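TudS (Uncultured bacterium, PDB 6Z96) removes sulfur from thiouracil without redox chemistry, using a [4Fe-4S] cluster that probably takes up the sulfur as a [4Fe-5S] intermediate. Local coordinates at residues K4-A9 with E81-L86; N28-L33 with G37-F42; P55-E58 with H63-T66; A95-G100 with A127-H132. All coordinates share one frame; numbering follows the deposited sequence.

Contact 1. Residues K4-A9 with E81-L86. With SF4 (iron/sulfur cluster), chain C.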
loop_
_atom_site.group_PDB
_atom_site.type_symbol
_atom_site.label_atom_id
_atom_site.label_comp_id
_atom_site.label_asym_id
_atom_site.label_seq_id
_atom_site.Cartn_x
_atom_site.Cartn_y
_atom_site.Cartn_z
ATOM N N LYS A 4 -7.293 7.121 -12.512
ATOM C CA LYS A 4 -6.842 7.373 -11.142
ATOM C C LYS A 4 -6.054 6.185 -10.607
ATOM O O LYS A 4 -6.129 5.081 -11.133
ATOM C CB LYS A 4 -8.040 7.601 -10.215
ATOM C CG LYS A 4 -8.926 8.755 -10.656
ATOM C CD LYS A 4 -10.060 8.885 -9.688
ATOM C CE LYS A 4 -11.105 9.869 -10.154
ATOM N NZ LYS A 4 -12.395 9.630 -9.454
ATOM N N ILE A 5 -5.260 6.435 -9.565
ATOM C CA ILE A 5 -4.532 5.369 -8.900
ATOM C C ILE A 5 -4.846 5.433 -7.408
ATOM O O ILE A 5 -5.247 6.486 -6.903
ATOM C CB ILE A 5 -3.007 5.450 -9.145
ATOM C CG1 ILE A 5 -2.355 6.642 -8.425
ATOM C CG2 ILE A 5 -2.666 5.431 -10.652
ATOM C CD1 ILE A 5 -0.792 6.606 -8.477
ATOM N N ILE A 6 -4.600 4.312 -6.709
ATOM C CA ILE A 6 -4.680 4.318 -5.253
ATOM C C ILE A 6 -3.220 4.393 -4.783
ATOM O O ILE A 6 -2.323 3.782 -5.383
ATOM C CB ILE A 6 -5.424 3.067 -4.740
ATOM C CG1 ILE A 6 -5.600 3.103 -3.221
ATOM C CG2 ILE A 6 -4.736 1.792 -5.144
ATOM C CD1 ILE A 6 -6.599 2.017 -2.711
ATOM N N VAL A 7 -2.958 5.182 -3.718
ATOM C CA VAL A 7 -1.591 5.378 -3.236
ATOM C C VAL A 7 -1.537 5.212 -1.737
ATOM O O VAL A 7 -2.366 5.790 -1.053
ATOM C CB VAL A 7 -1.093 6.816 -3.566
ATOM C CG1 VAL A 7 0.372 7.007 -3.174
ATOM C CG2 VAL A 7 -1.299 7.153 -5.043
ATOM N N SER A 8 -0.539 4.482 -1.205
ATOM C CA SER A 8 -0.341 4.386 0.256
ATOM C C SER A 8 -0.287 5.806 0.844
ATOM O O SER A 8 0.485 6.636 0.364
ATOM C CB SER A 8 1.007 3.736 0.553
ATOM O OG SER A 8 0.949 2.344 0.304
ATOM N N ALA A 9 -1.144 6.089 1.825
ATOM C CA ALA A 9 -1.245 7.449 2.361
ATOM C C ALA A 9 0.074 7.981 2.901
ATOM O O ALA A 9 0.339 9.192 2.800
ATOM C CB ALA A 9 -2.339 7.521 3.429
ATOM N N GLU A 81 -9.432 -5.535 2.047
ATOM C CA GLU A 81 -10.725 -5.592 1.357
ATOM C C GLU A 81 -11.262 -4.216 1.071
ATOM O O GLU A 81 -11.865 -3.998 0.010
ATOM C CB GLU A 81 -11.699 -6.401 2.194
ATOM C CG GLU A 81 -13.046 -6.613 1.521
ATOM C CD GLU A 81 -13.093 -7.480 0.274
ATOM O OE1 GLU A 81 -14.045 -7.286 -0.515
ATOM O OE2 GLU A 81 -12.201 -8.338 0.073
ATOM N N LEU A 82 -11.033 -3.255 1.989
ATOM C CA LEU A 82 -11.492 -1.883 1.755
ATOM C C LEU A 82 -10.677 -1.228 0.627
ATOM O O LEU A 82 -11.229 -0.441 -0.156
ATOM C CB LEU A 82 -11.400 -1.074 3.041
ATOM C CG LEU A 82 -12.469 -1.452 4.042
ATOM C CD1 LEU A 82 -12.156 -0.834 5.398
ATOM C CD2 LEU A 82 -13.863 -1.004 3.553
ATOM N N ALA A 83 -9.381 -1.563 0.505
ATOM C CA ALA A 83 -8.573 -1.031 -0.614
ATOM C C ALA A 83 -9.139 -1.553 -1.941
ATOM O O ALA A 83 -9.329 -0.787 -2.882
ATOM C CB ALA A 83 -7.111 -1.443 -0.469
ATOM N N LEU A 84 -9.470 -2.840 -1.979
ATOM C CA LEU A 84 -10.067 -3.444 -3.176
ATOM C C LEU A 84 -11.418 -2.784 -3.479
ATOM O O LEU A 84 -11.693 -2.471 -4.633
ATOM C CB LEU A 84 -10.252 -4.956 -2.955
ATOM C CG LEU A 84 -10.955 -5.673 -4.102
ATOM C CD1 LEU A 84 -10.118 -5.617 -5.357
ATOM C CD2 LEU A 84 -11.262 -7.112 -3.747
ATOM N N GLY A 85 -12.231 -2.551 -2.446
ATOM C CA GLY A 85 -13.535 -1.913 -2.617
ATOM C C GLY A 85 -13.427 -0.531 -3.212
ATOM O O GLY A 85 -14.245 -0.164 -4.064
ATOM N N LEU A 86 -12.413 0.247 -2.787
ATOM C CA LEU A 86 -12.216 1.583 -3.330
ATOM C C LEU A 86 -11.808 1.480 -4.807
ATOM O O LEU A 86 -12.316 2.233 -5.644
ATOM C CB LEU A 86 -11.145 2.325 -2.516
ATOM C CG LEU A 86 -10.782 3.702 -3.007
ATOM C CD1 LEU A 86 -11.960 4.634 -2.864
ATOM C CD2 LEU A 86 -9.588 4.258 -2.256
HETATM FE FE1 SF4 C . 1.655 1.416 6.565
HETATM FE FE2 SF4 C . 1.760 3.371 4.702
HETATM FE FE3 SF4 C . -0.658 2.727 5.853
HETATM FE FE4 SF4 C . 0.537 1.030 4.053
HETATM S S1 SF4 C . -0.309 3.153 3.668
HETATM S S2 SF4 C . -0.442 0.428 6.018
HETATM S S3 SF4 C . 2.771 1.313 4.587
HETATM S S4 SF4 C . 1.195 3.663 6.879
#
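Ile6, on the strand 5-8, points its side chain at the helix 73-90 and meets Ala83 and Leu86 with a single methyl group. The bond from CA to CB heads for the helix, and CB serves as the branch point. From there the chain forks: CG2 turns to Ala95 on the neighbouring strand 94-96, while CG1 lies anti to the backbone N (chi1 -176°) and carries the chain outward. The tip methyl reaches the helix: Ile6 CD1 lies 3.8 Å from Leu86 CD2. Ile6 CD1 is also 4.2 Å from Ala83 CB and touches Ala83 O, so one methyl bridges two positions three residues apart, about one helical turn. Leu86 comes to it obliquely and offers just one branch of its fork. The closest backbone approach is 8.1 Å, from Ile6 CA to Ala83 CA, and it is mainly side chains that close the gap. This is a layer of an alpha/beta fold: strand 5-8 is an inner strand of a four-stranded parallel sheet, and helix 73-90 packs on the face to which Ile6 points. Phe42 of strand 39-42 touches both Ile6 and Ala83 and extends the same apolar layer. At the end of the strand the chemistry changes, for Ser8 and Ala9 help to line the iron-sulfur cluster pocket. Ser8 CB is 3.4 Å from sulfide S1 of the cluster and Ala9 N is 3.6 Å from the same sulfide. Ser8 OG is hydrogen-bonded to Lys98 N, which ties this end of strand 5-8 to the segment 95-100.

Contact 2. Residues N28-L33 with G37-F42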
loop_
_atom_site.group_PDB
_atom_site.type_symbol
_atom_site.label_atom_id
_atom_site.label_comp_id
_atom_site.label_asym_id
_atom_site.label_seq_id
_atom_site.Cartn_x
_atom_site.Cartn_y
_atom_site.Cartn_z
ATOM N N ASN A 28 7.931 14.945 -8.752
ATOM C CA ASN A 28 7.153 15.936 -9.497
ATOM C C ASN A 28 5.933 15.281 -10.161
ATOM O O ASN A 28 4.852 15.865 -10.222
ATOM C CB ASN A 28 8.026 16.612 -10.564
ATOM C CG ASN A 28 9.142 17.446 -9.985
ATOM O OD1 ASN A 28 9.040 17.961 -8.870
ATOM N ND2 ASN A 28 10.242 17.589 -10.722
ATOM N N TRP A 29 6.117 14.056 -10.671
ATOM C CA TRP A 29 5.044 13.328 -11.316
ATOM C C TRP A 29 3.901 13.049 -10.324
ATOM O O TRP A 29 2.748 13.307 -10.650
ATOM C CB TRP A 29 5.582 12.019 -11.928
ATOM C CG TRP A 29 4.502 11.124 -12.457
ATOM C CD1 TRP A 29 3.867 11.220 -13.658
ATOM C CD2 TRP A 29 3.924 9.997 -11.783
ATOM N NE1 TRP A 29 2.906 10.247 -13.761
ATOM C CE2 TRP A 29 2.929 9.472 -12.628
ATOM C CE3 TRP A 29 4.160 9.374 -10.546
ATOM C CZ2 TRP A 29 2.125 8.392 -12.249
ATOM C CZ3 TRP A 29 3.374 8.294 -10.184
ATOM C CH2 TRP A 29 2.365 7.821 -11.027
ATOM N N LEU A 30 4.222 12.522 -9.136
ATOM C CA LEU A 30 3.180 12.193 -8.157
ATOM C C LEU A 30 2.501 13.465 -7.666
ATOM O O LEU A 30 1.285 13.475 -7.518
ATOM C CB LEU A 30 3.767 11.400 -6.981
ATOM C CG LEU A 30 2.739 10.929 -5.939
ATOM C CD1 LEU A 30 1.643 10.058 -6.575
ATOM C CD2 LEU A 30 3.426 10.135 -4.860
ATOM N N ASP A 31 3.258 14.565 -7.511
ATOM C CA ASP A 31 2.669 15.844 -7.107
ATOM C C ASP A 31 1.647 16.315 -8.136
ATOM O O ASP A 31 0.545 16.727 -7.764
ATOM C CB ASP A 31 3.764 16.928 -6.954
ATOM C CG ASP A 31 4.641 16.777 -5.730
ATOM O OD1 ASP A 31 4.341 15.895 -4.882
ATOM O OD2 ASP A 31 5.635 17.526 -5.620
ATOM N N ALA A 32 1.999 16.222 -9.438
ATOM C CA ALA A 32 1.112 16.631 -10.519
ATOM C C ALA A 32 -0.144 15.761 -10.550
ATOM O O ALA A 32 -1.257 16.264 -10.731
ATOM C CB ALA A 32 1.846 16.546 -11.855
ATOM N N LEU A 33 0.021 14.447 -10.341
ATOM C CA LEU A 33 -1.105 13.527 -10.332
ATOM C C LEU A 33 -2.089 13.885 -9.205
ATOM O O LEU A 33 -3.296 13.921 -9.423
ATOM C CB LEU A 33 -0.558 12.104 -10.128
ATOM C CG LEU A 33 -1.492 10.988 -10.565
ATOM C CD1 LEU A 33 -1.756 11.036 -12.054
ATOM C CD2 LEU A 33 -0.897 9.650 -10.218
ATOM N N GLY A 37 -6.275 15.499 -8.905
ATOM C CA GLY A 37 -7.259 14.694 -8.200
ATOM C C GLY A 37 -7.226 13.229 -8.589
ATOM O O GLY A 37 -8.222 12.521 -8.422
ATOM N N ARG A 38 -6.082 12.747 -9.094
ATOM C CA ARG A 38 -5.993 11.368 -9.572
ATOM C C ARG A 38 -5.275 10.399 -8.634
ATOM O O ARG A 38 -5.073 9.242 -9.020
ATOM C CB ARG A 38 -5.311 11.346 -10.953
ATOM C CG ARG A 38 -6.114 12.108 -12.003
ATOM C CD ARG A 38 -5.306 12.320 -13.282
ATOM N NE ARG A 38 -4.916 11.042 -13.882
ATOM C CZ ARG A 38 -3.935 10.897 -14.764
ATOM N NH1 ARG A 38 -3.218 11.945 -15.150
ATOM N NH2 ARG A 38 -3.654 9.702 -15.256
ATOM N N ALA A 39 -4.744 10.886 -7.502
ATOM C CA ALA A 39 -3.979 10.013 -6.598
ATOM C C ALA A 39 -4.774 9.889 -5.304
ATOM O O ALA A 39 -4.734 10.806 -4.480
ATOM C CB ALA A 39 -2.620 10.620 -6.311
ATOM N N LEU A 40 -5.528 8.803 -5.155
ATOM C CA LEU A 40 -6.388 8.618 -3.996
ATOM C C LEU A 40 -5.638 7.999 -2.852
ATOM O O LEU A 40 -5.195 6.864 -2.938
ATOM C CB LEU A 40 -7.608 7.764 -4.357
ATOM C CG LEU A 40 -8.522 8.299 -5.488
ATOM C CD1 LEU A 40 -9.790 7.479 -5.562
ATOM C CD2 LEU A 40 -8.899 9.775 -5.267
ATOM N N ALA A 41 -5.505 8.745 -1.768
ATOM C CA ALA A 41 -4.760 8.283 -0.601
ATOM C C ALA A 41 -5.518 7.204 0.118
ATOM O O ALA A 41 -6.710 7.345 0.338
ATOM C CB ALA A 41 -4.572 9.458 0.350
ATOM N N PHE A 42 -4.792 6.170 0.569
ATOM C CA PHE A 42 -5.457 5.105 1.316
ATOM C C PHE A 42 -4.453 4.463 2.225
ATOM O O PHE A 42 -3.342 4.174 1.795
ATOM C CB PHE A 42 -6.043 4.049 0.344
ATOM C CG PHE A 42 -6.886 3.019 1.063
ATOM C CD1 PHE A 42 -6.363 1.780 1.399
ATOM C CD2 PHE A 42 -8.179 3.310 1.446
ATOM C CE1 PHE A 42 -7.113 0.854 2.114
ATOM C CE2 PHE A 42 -8.945 2.363 2.144
ATOM C CZ PHE A 42 -8.396 1.144 2.466
#
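Leu33 and Arg38 meet where the helix of a beta-alpha-beta unit, strand 5-8, helix 28-35 and strand 39-42, gives way to its second strand. Gly37 leaves the helix with positive phi (74°), and Arg38 N reaches back to Leu33 O at 3.0 Å with an N-H...O angle of 159°. The side chains then cross at about a right angle. Leu33 CD1 sits over the centre of one face of the Arg38 guanidinium, 3.5 Å from Arg38 CZ. The arginine is bent at chi3 (60°), which folds its flat end back over that methyl; NE bonds to Glu3 O, and NH1 forms a salt bridge with Glu36, so two polar partners help fix the plane that Leu33 packs against. With an alanine here, Leu33 CD1 would probably lose its flat cover and the Glu36 carboxylate its charged mate. Farther in, Ala39 CB is touched by Leu30 CD1 at 4.3 Å and by Leu33 CD2 at a similar 4.4 Å, the start of the packing between helix and sheet. A positive-phi glycine with two backbone bonds back into the last turn, of which Arg38 N to Leu33 O is one, makes this a Schellman motif, here closing a helix before a parallel strand.

Contact 3. Residues P55-E58 with H63-T66. With EDO (1,2-ethanediol), chain E.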
loop_
_atom_site.group_PDB
_atom_site.type_symbol
_atom_site.label_atom_id
_atom_site.label_comp_id
_atom_site.label_asym_id
_atom_site.label_seq_id
_atom_site.Cartn_x
_atom_site.Cartn_y
_atom_site.Cartn_z
ATOM N N PRO A 55 1.917 -0.944 17.272
ATOM C CA PRO A 55 3.170 -1.717 17.340
ATOM C C PRO A 55 3.549 -2.239 15.965
ATOM O O PRO A 55 2.666 -2.560 15.156
ATOM C CB PRO A 55 2.827 -2.886 18.276
ATOM C CG PRO A 55 1.499 -2.598 18.864
ATOM C CD PRO A 55 0.804 -1.596 17.991
ATOM N N PRO A 56 4.853 -2.443 15.719
ATOM C CA PRO A 56 5.256 -3.079 14.455
ATOM C C PRO A 56 4.650 -4.466 14.329
ATOM O O PRO A 56 4.429 -5.150 15.333
ATOM C CB PRO A 56 6.779 -3.197 14.583
ATOM C CG PRO A 56 7.168 -2.222 15.649
ATOM C CD PRO A 56 6.014 -2.131 16.585
ATOM N N ALA A 57 4.325 -4.842 13.120
ATOM C CA ALA A 57 3.746 -6.166 12.871
ATOM C C ALA A 57 4.389 -6.789 11.675
ATOM O O ALA A 57 4.900 -6.089 10.790
ATOM C CB ALA A 57 2.242 -6.058 12.660
ATOM N N GLU A 58 4.410 -8.123 11.649
ATOM C CA GLU A 58 4.979 -8.849 10.523
ATOM C C GLU A 58 4.045 -9.981 10.123
ATOM O O GLU A 58 3.307 -10.526 10.953
ATOM C CB GLU A 58 6.386 -9.420 10.845
ATOM C CG GLU A 58 7.394 -8.313 11.128
ATOM C CD GLU A 58 8.859 -8.649 11.358
ATOM O OE1 GLU A 58 9.606 -7.698 11.678
ATOM O OE2 GLU A 58 9.280 -9.814 11.188
ATOM N N HIS A 63 -1.198 -15.153 8.722
ATOM C CA HIS A 63 -1.442 -14.322 9.905
ATOM C C HIS A 63 -0.592 -13.068 9.870
ATOM O O HIS A 63 0.427 -13.014 9.182
ATOM C CB HIS A 63 -1.069 -15.121 11.172
ATOM C CG HIS A 63 -2.033 -16.234 11.449
ATOM N ND1 HIS A 63 -3.026 -16.118 12.405
ATOM C CD2 HIS A 63 -2.118 -17.462 10.880
ATOM C CE1 HIS A 63 -3.700 -17.267 12.381
ATOM N NE2 HIS A 63 -3.181 -18.112 11.498
ATOM N N VAL A 64 -1.000 -12.063 10.651
ATOM C CA VAL A 64 -0.193 -10.850 10.838
ATOM C C VAL A 64 -0.194 -10.644 12.344
ATOM O O VAL A 64 -1.263 -10.686 12.978
ATOM C CB VAL A 64 -0.733 -9.607 10.124
ATOM C CG1 VAL A 64 0.275 -8.453 10.290
ATOM C CG2 VAL A 64 -0.970 -9.901 8.633
ATOM N N VAL A 65 1.007 -10.581 12.929
ATOM C CA VAL A 65 1.102 -10.494 14.383
ATOM C C VAL A 65 2.084 -9.411 14.809
ATOM O O VAL A 65 2.979 -9.033 14.045
ATOM C CB VAL A 65 1.555 -11.852 14.989
ATOM C CG1 VAL A 65 0.632 -12.988 14.577
ATOM C CG2 VAL A 65 3.005 -12.160 14.617
ATOM N N THR A 66 1.942 -8.965 16.054
ATOM C CA THR A 66 2.926 -8.047 16.624
ATOM C C THR A 66 4.011 -8.900 17.351
ATOM O O THR A 66 3.837 -10.108 17.528
ATOM C CB THR A 66 2.256 -7.077 17.588
ATOM O OG1 THR A 66 1.818 -7.779 18.757
ATOM C CG2 THR A 66 1.127 -6.307 16.940
HETATM C C1 EDO E . 1.641 -2.159 12.169
HETATM O O1 EDO E . 2.002 -2.600 10.868
HETATM C C2 EDO E . 0.416 -2.827 12.665
HETATM O O2 EDO E . 0.198 -2.629 14.061
#
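Segments 55-58 and 63-66 face each other in a two-stranded antiparallel beta hairpin, in which Glu58 pairs with Val65. Glu58 and Val65 form a hydrogen-bonded pair closed by two backbone bonds: Glu58 N to Val65 O at 2.9 Å and Val65 N to Glu58 O at 3.0 Å. Val65 O also takes a CA-H...O contact from Ala57 CA at 3.2 Å, bent to 123° at the hydrogen, and Glu58 O takes a straighter one from Val64 CA. Beside these bonds Ala57 CB meets one branch of Val64, CG1, at 3.9 Å. Farther along, Thr66 turns its methyl to the proline end: CG2 touches Pro55 CB at 4.0 Å and lies beside Pro56 O. The threonine has OG1 between its backbone N and carbonyl carbon (chi1 69°), where it is hydrogen-bonded to Ser68 OG and Leu70 N, which places CG2 anti to the carbonyl carbon, against Pro55. The Glu58 carboxylate, for its part, accepts a hydrogen bond from Phe114 N. A 1,2-ethanediol, probably from the crystallisation liquor, donates from O2 to Pro55 O at 2.7 Å and is also hydrogen-bonded to Glu45, a residue of the cluster and hydrogen sulfide pockets. The two reciprocal N-H...O bonds between Glu58 and Val65 are those of a hydrogen-bonded pair in an antiparallel beta hairpin.

Contact 4. Residues A95-G100 with A127-H132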
loop_
_atom_site.group_PDB
_atom_site.type_symbol
_atom_site.label_atom_id
_atom_site.label_comp_id
_atom_site.label_asym_id
_atom_site.label_seq_id
_atom_site.Cartn_x
_atom_site.Cartn_y
_atom_site.Cartn_z
ATOM N N ALA A 95 -1.940 0.598 -8.454
ATOM C CA ALA A 95 -1.696 1.013 -7.077
ATOM C C ALA A 95 -0.231 1.342 -6.886
ATOM O O ALA A 95 0.634 0.665 -7.430
ATOM C CB ALA A 95 -2.098 -0.098 -6.112
ATOM N N LEU A 96 0.053 2.387 -6.105
ATOM C CA LEU A 96 1.421 2.750 -5.744
ATOM C C LEU A 96 1.466 2.550 -4.231
ATOM O O LEU A 96 0.906 3.356 -3.488
ATOM C CB LEU A 96 1.703 4.215 -6.094
ATOM C CG LEU A 96 2.999 4.812 -5.540
ATOM C CD1 LEU A 96 4.217 3.987 -5.931
ATOM C CD2 LEU A 96 3.156 6.280 -5.988
ATOM N N LEU A 97 2.101 1.465 -3.793
ATOM C CA LEU A 97 2.097 1.111 -2.377
ATOM C C LEU A 97 3.491 1.073 -1.793
ATOM O O LEU A 97 4.454 0.779 -2.487
ATOM C CB LEU A 97 1.392 -0.245 -2.178
ATOM C CG LEU A 97 -0.047 -0.338 -2.685
ATOM C CD1 LEU A 97 -0.665 -1.732 -2.288
ATOM C CD2 LEU A 97 -0.941 0.786 -2.129
ATOM N N LYS A 98 3.592 1.350 -0.484
ATOM C CA LYS A 98 4.874 1.418 0.223
ATOM C C LYS A 98 5.596 0.073 0.354
ATOM O O LYS A 98 5.079 -0.884 0.913
ATOM C CB LYS A 98 4.630 2.036 1.628
ATOM C CG LYS A 98 5.866 2.065 2.526
ATOM C CD LYS A 98 6.856 3.133 2.053
ATOM C CE LYS A 98 8.187 2.959 2.767
ATOM N NZ LYS A 98 9.011 1.876 2.146
ATOM N N GLU A 99 6.856 0.038 -0.079
ATOM C CA GLU A 99 7.641 -1.191 -0.028
ATOM C C GLU A 99 7.958 -1.644 1.408
ATOM O O GLU A 99 8.103 -0.814 2.305
ATOM C CB GLU A 99 8.951 -0.996 -0.824
ATOM C CG GLU A 99 9.737 -2.279 -1.043
ATOM C CD GLU A 99 8.965 -3.361 -1.775
ATOM O OE1 GLU A 99 8.072 -3.983 -1.149
ATOM O OE2 GLU A 99 9.297 -3.648 -2.951
ATOM N N GLY A 100 8.022 -2.963 1.596
ATOM C CA GLY A 100 8.429 -3.582 2.846
ATOM C C GLY A 100 7.358 -3.776 3.886
ATOM O O GLY A 100 7.577 -4.492 4.856
ATOM N N ALA A 127 -1.208 -8.352 -2.054
ATOM C CA ALA A 127 -1.617 -9.693 -2.500
ATOM C C ALA A 127 -3.060 -9.717 -2.977
ATOM O O ALA A 127 -3.343 -10.318 -4.027
ATOM C CB ALA A 127 -1.417 -10.694 -1.363
ATOM N N LEU A 128 -3.972 -9.061 -2.238
ATOM C CA LEU A 128 -5.381 -9.081 -2.608
ATOM C C LEU A 128 -5.608 -8.296 -3.881
ATOM O O LEU A 128 -6.315 -8.761 -4.784
ATOM C CB LEU A 128 -6.259 -8.559 -1.457
ATOM C CG LEU A 128 -7.753 -8.608 -1.749
ATOM C CD1 LEU A 128 -8.218 -10.052 -1.872
ATOM C CD2 LEU A 128 -8.539 -7.940 -0.647
ATOM N N LEU A 129 -4.976 -7.115 -4.008
ATOM C CA LEU A 129 -5.155 -6.314 -5.226
ATOM C C LEU A 129 -4.625 -7.058 -6.448
ATOM O O LEU A 129 -5.317 -7.090 -7.474
ATOM C CB LEU A 129 -4.448 -4.953 -5.104
ATOM C CG LEU A 129 -4.964 -4.058 -3.963
ATOM C CD1 LEU A 129 -4.239 -2.722 -3.971
ATOM C CD2 LEU A 129 -6.471 -3.798 -4.102
ATOM N N ARG A 130 -3.447 -7.691 -6.327
ATOM C CA ARG A 130 -2.878 -8.442 -7.471
ATOM C C ARG A 130 -3.780 -9.615 -7.870
ATOM O O ARG A 130 -3.936 -9.887 -9.059
ATOM C CB ARG A 130 -1.459 -8.926 -7.151
ATOM C CG ARG A 130 -0.466 -7.773 -7.240
ATOM C CD ARG A 130 0.953 -8.222 -6.941
ATOM N NE ARG A 130 1.913 -7.185 -7.322
ATOM C CZ ARG A 130 3.150 -7.100 -6.845
ATOM N NH1 ARG A 130 3.582 -7.974 -5.939
ATOM N NH2 ARG A 130 3.953 -6.117 -7.241
ATOM N N ARG A 131 -4.381 -10.293 -6.886
ATOM C CA ARG A 131 -5.315 -11.414 -7.097
ATOM C C ARG A 131 -6.570 -10.976 -7.869
ATOM O O ARG A 131 -7.229 -11.807 -8.518
ATOM C CB ARG A 131 -5.683 -11.945 -5.713
ATOM C CG ARG A 131 -6.678 -13.022 -5.605
ATOM C CD ARG A 131 -6.609 -13.609 -4.187
ATOM N NE ARG A 131 -7.800 -14.419 -3.958
ATOM C CZ ARG A 131 -7.903 -15.704 -4.284
ATOM N NH1 ARG A 131 -6.872 -16.345 -4.821
ATOM N NH2 ARG A 131 -9.035 -16.358 -4.067
ATOM N N HIS A 132 -6.925 -9.694 -7.782
ATOM C CA HIS A 132 -8.063 -9.131 -8.486
ATOM C C HIS A 132 -7.671 -8.313 -9.725
ATOM O O HIS A 132 -8.463 -7.510 -10.208
ATOM C CB HIS A 132 -8.948 -8.335 -7.521
ATOM C CG HIS A 132 -9.690 -9.206 -6.551
ATOM N ND1 HIS A 132 -11.020 -9.556 -6.767
ATOM C CD2 HIS A 132 -9.258 -9.821 -5.428
ATOM C CE1 HIS A 132 -11.350 -10.356 -5.768
ATOM N NE2 HIS A 132 -10.326 -10.553 -4.936
#
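Ala95 and Leu129 are the nearest backbone neighbours, 8.3 Å between their CA atoms, where the end of strand 94-96 faces the last turn of helix 124-131. Leu129 spans this gap with one methyl: CD1 lies 4.0 Å from Ala95 CB and 4.1 Å from Leu97 CD1. Ala95 and Leu97, two residues apart, thus meet the same methyl, Ala95 by its lone CB and Leu97 by one end of its fork, the two leucines running slantwise to each other. Leu129 holds CG anti to its carbonyl carbon (chi1 -61°), which directs the fork toward the sheet, where Val136 touches all three residues. Beyond Leu97 the chain becomes polar as it enters the cluster pocket. Lys98, which lines that pocket, curls round to give NZ to Glu99 O at 2.8 Å and to the carboxylate of Glu139. Glu99 OE1 takes Gly100 N at 2.9 Å on its anti lone pair. The same oxygen is also hydrogen-bonded to the backbone N of Ser106, Gly107 and Arg108, four N-H groups on one oxygen of a buried residue. Between strand and helix there is no hydrogen bond: the fit is purely apolar, with no direction imposed by polar groups.

Overall arrangement
Contacts 1, 2 and 4 are built on one parallel sheet. Strand 5-8 of contact 1 lies between strand 39-42 of contact 2, with Val7 N 2.9 Å from Leu40 O, and strand 94-96 of contact 4, with Ser8 N 2.9 Å from Leu96 O. Contacts 1 and 4 are close neighbours, their centres 9 Å apart. The C-terminal ends of these strands and the residues just after them supply Ser8, Ala9, Phe42 and Lys98 to the cluster pocket. Contact 3 stands apart, its centre about 29 Å from that of contact 2, yet the side chain of Ala57 is about 8 Å from the bound hydrogen sulfide, beside the cluster.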